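Muramoyltetrapeptide carboxypeptidase (Oxalobacter formigenes OXCC13, PDB 6UUK) probably acts as a serine-type LD-carboxypeptidase of the S66 family, trimming the terminal residue from the tetrapeptide of bacterial peptidoglycan. Local coordinates at residues 153-158 / 224-229; 211-216 / 330-335. All coordinates share one frame; numbering follows the deposited sequence.

Contact 1. Residues 153-158 / 224-229; sequences DFTVFE and TMLAHM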
# COMPACT_ATOMS: atom_id res chain seq x y z
N ASP B 153 -0.21 11.88 5.23
CA ASP B 153 -0.83 10.92 6.12
C ASP B 153 -2.18 11.41 6.65
O ASP B 153 -3.00 10.59 7.06
CB ASP B 153 0.11 10.60 7.29
CG ASP B 153 -0.46 9.59 8.25
OD1 ASP B 153 -0.65 8.42 7.85
OD2 ASP B 153 -0.72 9.95 9.42
N PHE B 154 -2.42 12.72 6.63
CA PHE B 154 -3.68 13.26 7.11
C PHE B 154 -4.85 12.92 6.20
O PHE B 154 -6.00 13.20 6.57
CB PHE B 154 -3.57 14.78 7.26
CG PHE B 154 -4.57 15.37 8.21
CD1 PHE B 154 -4.47 15.13 9.57
CD2 PHE B 154 -5.59 16.18 7.75
CE1 PHE B 154 -5.39 15.67 10.45
CE2 PHE B 154 -6.51 16.73 8.63
CZ PHE B 154 -6.41 16.47 9.98
N THR B 155 -4.60 12.33 5.02
CA THR B 155 -5.69 11.84 4.19
C THR B 155 -6.49 10.76 4.91
O THR B 155 -7.71 10.65 4.73
CB THR B 155 -5.14 11.30 2.87
OG1 THR B 155 -4.39 12.33 2.21
CG2 THR B 155 -6.27 10.85 1.95
N VAL B 156 -5.82 9.96 5.75
CA VAL B 156 -6.51 8.95 6.55
C VAL B 156 -7.53 9.62 7.47
O VAL B 156 -8.66 9.13 7.63
CB VAL B 156 -5.49 8.12 7.35
CG1 VAL B 156 -6.19 7.21 8.34
CG2 VAL B 156 -4.61 7.31 6.40
N PHE B 157 -7.16 10.75 8.07
CA PHE B 157 -8.08 11.46 8.95
C PHE B 157 -9.26 12.03 8.17
O PHE B 157 -10.38 12.08 8.70
CB PHE B 157 -7.34 12.58 9.68
CG PHE B 157 -8.15 13.25 10.76
CD1 PHE B 157 -8.96 14.34 10.46
CD2 PHE B 157 -8.10 12.81 12.06
CE1 PHE B 157 -9.71 14.96 11.44
CE2 PHE B 157 -8.84 13.43 13.05
CZ PHE B 157 -9.64 14.50 12.74
N GLU B 158 -9.04 12.44 6.93
CA GLU B 158 -10.09 13.09 6.15
C GLU B 158 -11.07 12.10 5.52
O GLU B 158 -12.18 12.50 5.17
CB GLU B 158 -9.47 13.97 5.07
CG GLU B 158 -8.61 15.10 5.61
CD GLU B 158 -8.19 16.08 4.54
OE1 GLU B 158 -8.59 15.90 3.37
OE2 GLU B 158 -7.47 17.05 4.87
N THR B 224 -1.11 6.61 -1.43
CA THR B 224 -0.71 5.55 -0.51
C THR B 224 -1.72 5.39 0.63
O THR B 224 -2.00 4.27 1.06
CB THR B 224 0.69 5.83 0.05
OG1 THR B 224 1.61 5.98 -1.04
CG2 THR B 224 1.15 4.69 0.94
N MSE B 225 -2.28 6.50 1.10
CA MSE B 225 -3.23 6.46 2.20
C MSE B 225 -4.60 5.98 1.73
O MSE B 225 -5.37 5.40 2.50
CB MSE B 225 -3.34 7.83 2.86
CG MSE B 225 -2.00 8.45 3.20
SE MSE B 225 -0.87 7.26 4.25
CE MSE B 225 0.83 8.18 4.02
N LEU B 226 -4.91 6.24 0.45
CA LEU B 226 -6.18 5.77 -0.10
C LEU B 226 -6.15 4.27 -0.38
O LEU B 226 -7.11 3.56 -0.06
CB LEU B 226 -6.51 6.55 -1.38
CG LEU B 226 -6.99 7.99 -1.18
CD1 LEU B 226 -7.25 8.66 -2.52
CD2 LEU B 226 -8.24 8.01 -0.31
N ALA B 227 -5.06 3.78 -0.97
CA ALA B 227 -4.90 2.34 -1.13
C ALA B 227 -4.81 1.64 0.21
O ALA B 227 -5.21 0.47 0.34
CB ALA B 227 -3.67 2.03 -1.98
N HIS B 228 -4.28 2.33 1.23
CA HIS B 228 -4.30 1.81 2.59
C HIS B 228 -5.72 1.70 3.14
O HIS B 228 -5.96 0.88 4.04
CB HIS B 228 -3.46 2.71 3.49
CG HIS B 228 -3.56 2.39 4.95
ND1 HIS B 228 -3.23 1.15 5.46
CD2 HIS B 228 -3.94 3.14 6.01
CE1 HIS B 228 -3.42 1.16 6.77
NE2 HIS B 228 -3.85 2.35 7.13
N MSE B 229 -6.66 2.48 2.61
CA MSE B 229 -8.04 2.45 3.08
C MSE B 229 -8.86 1.35 2.41
O MSE B 229 -10.01 1.12 2.78
CB MSE B 229 -8.71 3.80 2.82
CG MSE B 229 -8.30 4.89 3.78
SE MSE B 229 -8.71 4.42 5.63
CE MSE B 229 -8.97 6.21 6.33

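Contact 2. Residues 211-216 / 330-335; sequences DVDVEG and HLMSKA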
# COMPACT_ATOMS: atom_id res chain seq x y z
N ASP B 211 -11.86 15.14 -23.27
CA ASP B 211 -12.81 16.23 -23.06
C ASP B 211 -13.96 15.69 -22.21
O ASP B 211 -14.82 14.96 -22.70
CB ASP B 211 -13.30 16.78 -24.39
CG ASP B 211 -12.22 17.52 -25.16
OD1 ASP B 211 -11.09 17.60 -24.64
OD2 ASP B 211 -12.50 18.01 -26.27
N VAL B 212 -13.96 16.06 -20.94
CA VAL B 212 -14.97 15.60 -20.00
C VAL B 212 -15.80 16.79 -19.53
O VAL B 212 -15.44 17.95 -19.73
CB VAL B 212 -14.35 14.85 -18.80
CG1 VAL B 212 -13.29 13.88 -19.27
CG2 VAL B 212 -13.79 15.84 -17.79
N ASP B 213 -16.94 16.49 -18.91
CA ASP B 213 -17.82 17.51 -18.36
C ASP B 213 -18.70 16.90 -17.28
O ASP B 213 -19.93 16.86 -17.42
CB ASP B 213 -18.68 18.14 -19.47
CG ASP B 213 -19.39 19.40 -19.01
OD1 ASP B 213 -18.72 20.44 -18.86
OD2 ASP B 213 -20.62 19.35 -18.81
N VAL B 214 -18.08 16.42 -16.21
CA VAL B 214 -18.79 15.71 -15.16
C VAL B 214 -18.96 16.63 -13.96
O VAL B 214 -18.38 17.71 -13.88
CB VAL B 214 -18.06 14.40 -14.77
CG1 VAL B 214 -18.05 13.43 -15.94
CG2 VAL B 214 -16.64 14.70 -14.31
N GLU B 215 -19.76 16.18 -12.99
CA GLU B 215 -20.02 16.94 -11.78
C GLU B 215 -20.39 15.97 -10.67
O GLU B 215 -21.38 15.24 -10.80
CB GLU B 215 -21.13 17.98 -11.99
CG GLU B 215 -21.54 18.72 -10.74
CD GLU B 215 -22.57 19.80 -11.01
OE1 GLU B 215 -22.69 20.22 -12.18
OE2 GLU B 215 -23.26 20.22 -10.06
N GLY B 216 -19.61 15.95 -9.60
CA GLY B 216 -19.87 15.05 -8.50
C GLY B 216 -19.15 15.48 -7.25
O GLY B 216 -18.60 16.58 -7.17
N HIS B 330 -17.03 20.44 -10.16
CA HIS B 330 -17.47 20.51 -11.55
C HIS B 330 -16.22 20.46 -12.43
O HIS B 330 -15.52 21.46 -12.58
CB HIS B 330 -18.28 21.78 -11.81
CG HIS B 330 -18.86 21.85 -13.19
ND1 HIS B 330 -18.85 20.79 -14.06
CD2 HIS B 330 -19.46 22.87 -13.85
CE1 HIS B 330 -19.43 21.14 -15.20
NE2 HIS B 330 -19.81 22.41 -15.09
N LEU B 331 -15.94 19.29 -13.00
CA LEU B 331 -14.74 19.08 -13.80
C LEU B 331 -15.04 19.33 -15.27
O LEU B 331 -15.99 18.76 -15.82
CB LEU B 331 -14.19 17.67 -13.59
CG LEU B 331 -12.90 17.34 -14.34
CD1 LEU B 331 -11.79 18.30 -13.95
CD2 LEU B 331 -12.49 15.90 -14.07
N MSE B 332 -14.23 20.17 -15.90
CA MSE B 332 -14.39 20.50 -17.31
C MSE B 332 -13.04 20.52 -18.02
O MSE B 332 -12.13 21.25 -17.63
CB MSE B 332 -15.08 21.86 -17.47
CG MSE B 332 -16.51 21.89 -16.96
SE MSE B 332 -17.19 23.71 -16.78
CE MSE B 332 -16.01 24.33 -15.36
N SER B 333 -12.91 19.71 -19.07
CA SER B 333 -11.70 19.64 -19.87
C SER B 333 -12.05 19.92 -21.33
O SER B 333 -12.96 19.31 -21.89
CB SER B 333 -11.03 18.26 -19.74
OG SER B 333 -11.93 17.23 -20.10
N LYS B 334 -11.32 20.86 -21.94
CA LYS B 334 -11.61 21.35 -23.28
C LYS B 334 -10.36 21.24 -24.16
O LYS B 334 -9.90 22.22 -24.74
CB LYS B 334 -12.12 22.78 -23.24
CG LYS B 334 -13.06 23.07 -22.08
CD LYS B 334 -13.24 24.56 -21.87
CE LYS B 334 -13.83 24.85 -20.50
NZ LYS B 334 -12.95 24.33 -19.41
N ALA B 335 -9.81 20.03 -24.24
CA ALA B 335 -8.63 19.72 -25.05
C ALA B 335 -7.46 20.64 -24.67
O ALA B 335 -7.09 21.58 -25.38
CB ALA B 335 -8.94 19.82 -26.54

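Contact 1. Residues 153-158 / 224-229
Met225, a selenomethionine, meets three residues of 153-158. Its CB lies 3.8 Å from Val156 CG2 and 3.9 Å from Thr155 CB, and its chain crosses the valine at about a right angle. Bent at chi2 (-53°), it also crosses Asp153 at about a right angle, where SE comes within 3.8 Å of Asp153 OD1 and CE within 3.8 Å of Asp153 CA. Asp153 points its CB bond away from 224-229, and its carboxylate has its polar partner in Thr129, whose OG1 bonds OD2. Leu226 crosses Thr155 at about a right angle, Leu226 CD2 standing 4.1 Å from Thr155 CG2. This methyl, anti to the threonine's backbone N, faces the leucine, while OG1 is hydrogen-bonded to Ser152 O and Asn222 N. His228 offers the edge of its ring, CD2 lying 4.2 Å from Val156 CG2 near the ring plane. Met229, also a selenomethionine, closes the row; its CE sits 3.6 Å from Val156 CG1 and against the backbone oxygen of Val156, so that Val156 has a selenomethionine at each of its two methyls. No hydrogen bond joins the segments, and the buried interface rests on van der Waals contact. The second subunit packs its Arg257 on Met225. The side chain of Glu246, a predicted charge-relay residue, lies about 5 Å from that of Thr155. Helix 223-228, directly after strand 213-222, thus meets the first turn or so of helix 155-163, which follows strand 147-150 and the predicted nucleophile Ser152, at the junction of the N- and C-terminal domains of an S66 LD-carboxypeptidase.

Contact 2. Residues 211-216 / 330-335
His330 lays its imidazole beside segment 211-216, with Val214 O at the ring edge and in its plane. ND1 donates to that oxygen over 3.1 Å (157° at the hydrogen), while Leu331 N reaches the same oxygen over 3.0 Å from the opposite face of the carbonyl plane. Glu215 OE1 stands over the centre of one ring face, 4.2 Å above it; the other face is covered near its rim by CG of Met332, a selenomethionine. Asp213 and Met332 run side by side, pointing the same way, and the Asp213 carboxylate is turned 75° from the imidazole plane. An alanine in place of His330, lacking the ring, would probably leave Val214 O with one donor fewer and open a gap between Glu215 and Met332. On the opposite face of the sheet Val214 and Leu331 lie side by side, Val214 CG2 to Leu331 CB 3.9 Å, and Val212 slants across Leu331. Farther along, Ser333 OG sits between its own N and carbonyl carbon (chi1 57°), where Val212 N approaches it at a doubtfully short distance; OG also bonds Pro210 O, and Ser333 N gives a nearly straight bond to Val212 O. This antiparallel pairing therefore has an apolar face, continued by Ile242 and Ala273, and a largely polar one, Met332 among its side chains, where the carboxylates of Asp213 and Glu215 would probably favour a protonated His330.

Overall arrangement
The centres of contact 1 and contact 2 lie 26 Å apart, and their nearest atoms about 14 Å, without touching. Along the chain their segments alternate: 153-158, 211-216, 224-229, 330-335. Strand 213-222 joins them, beginning in contact 2 at the surface and running straight into helix 223-228, which carries one side of the buried contact 1. In the seven-stranded mixed sheet this strand lies between 328-333 and 242-248, whereas helix 155-163 follows strand 147-150 of the six-stranded sheet. Contact 2 thus belongs to the seven-stranded sheet alone, while contact 1 joins the regions of the two sheets next to the predicted catalytic residues.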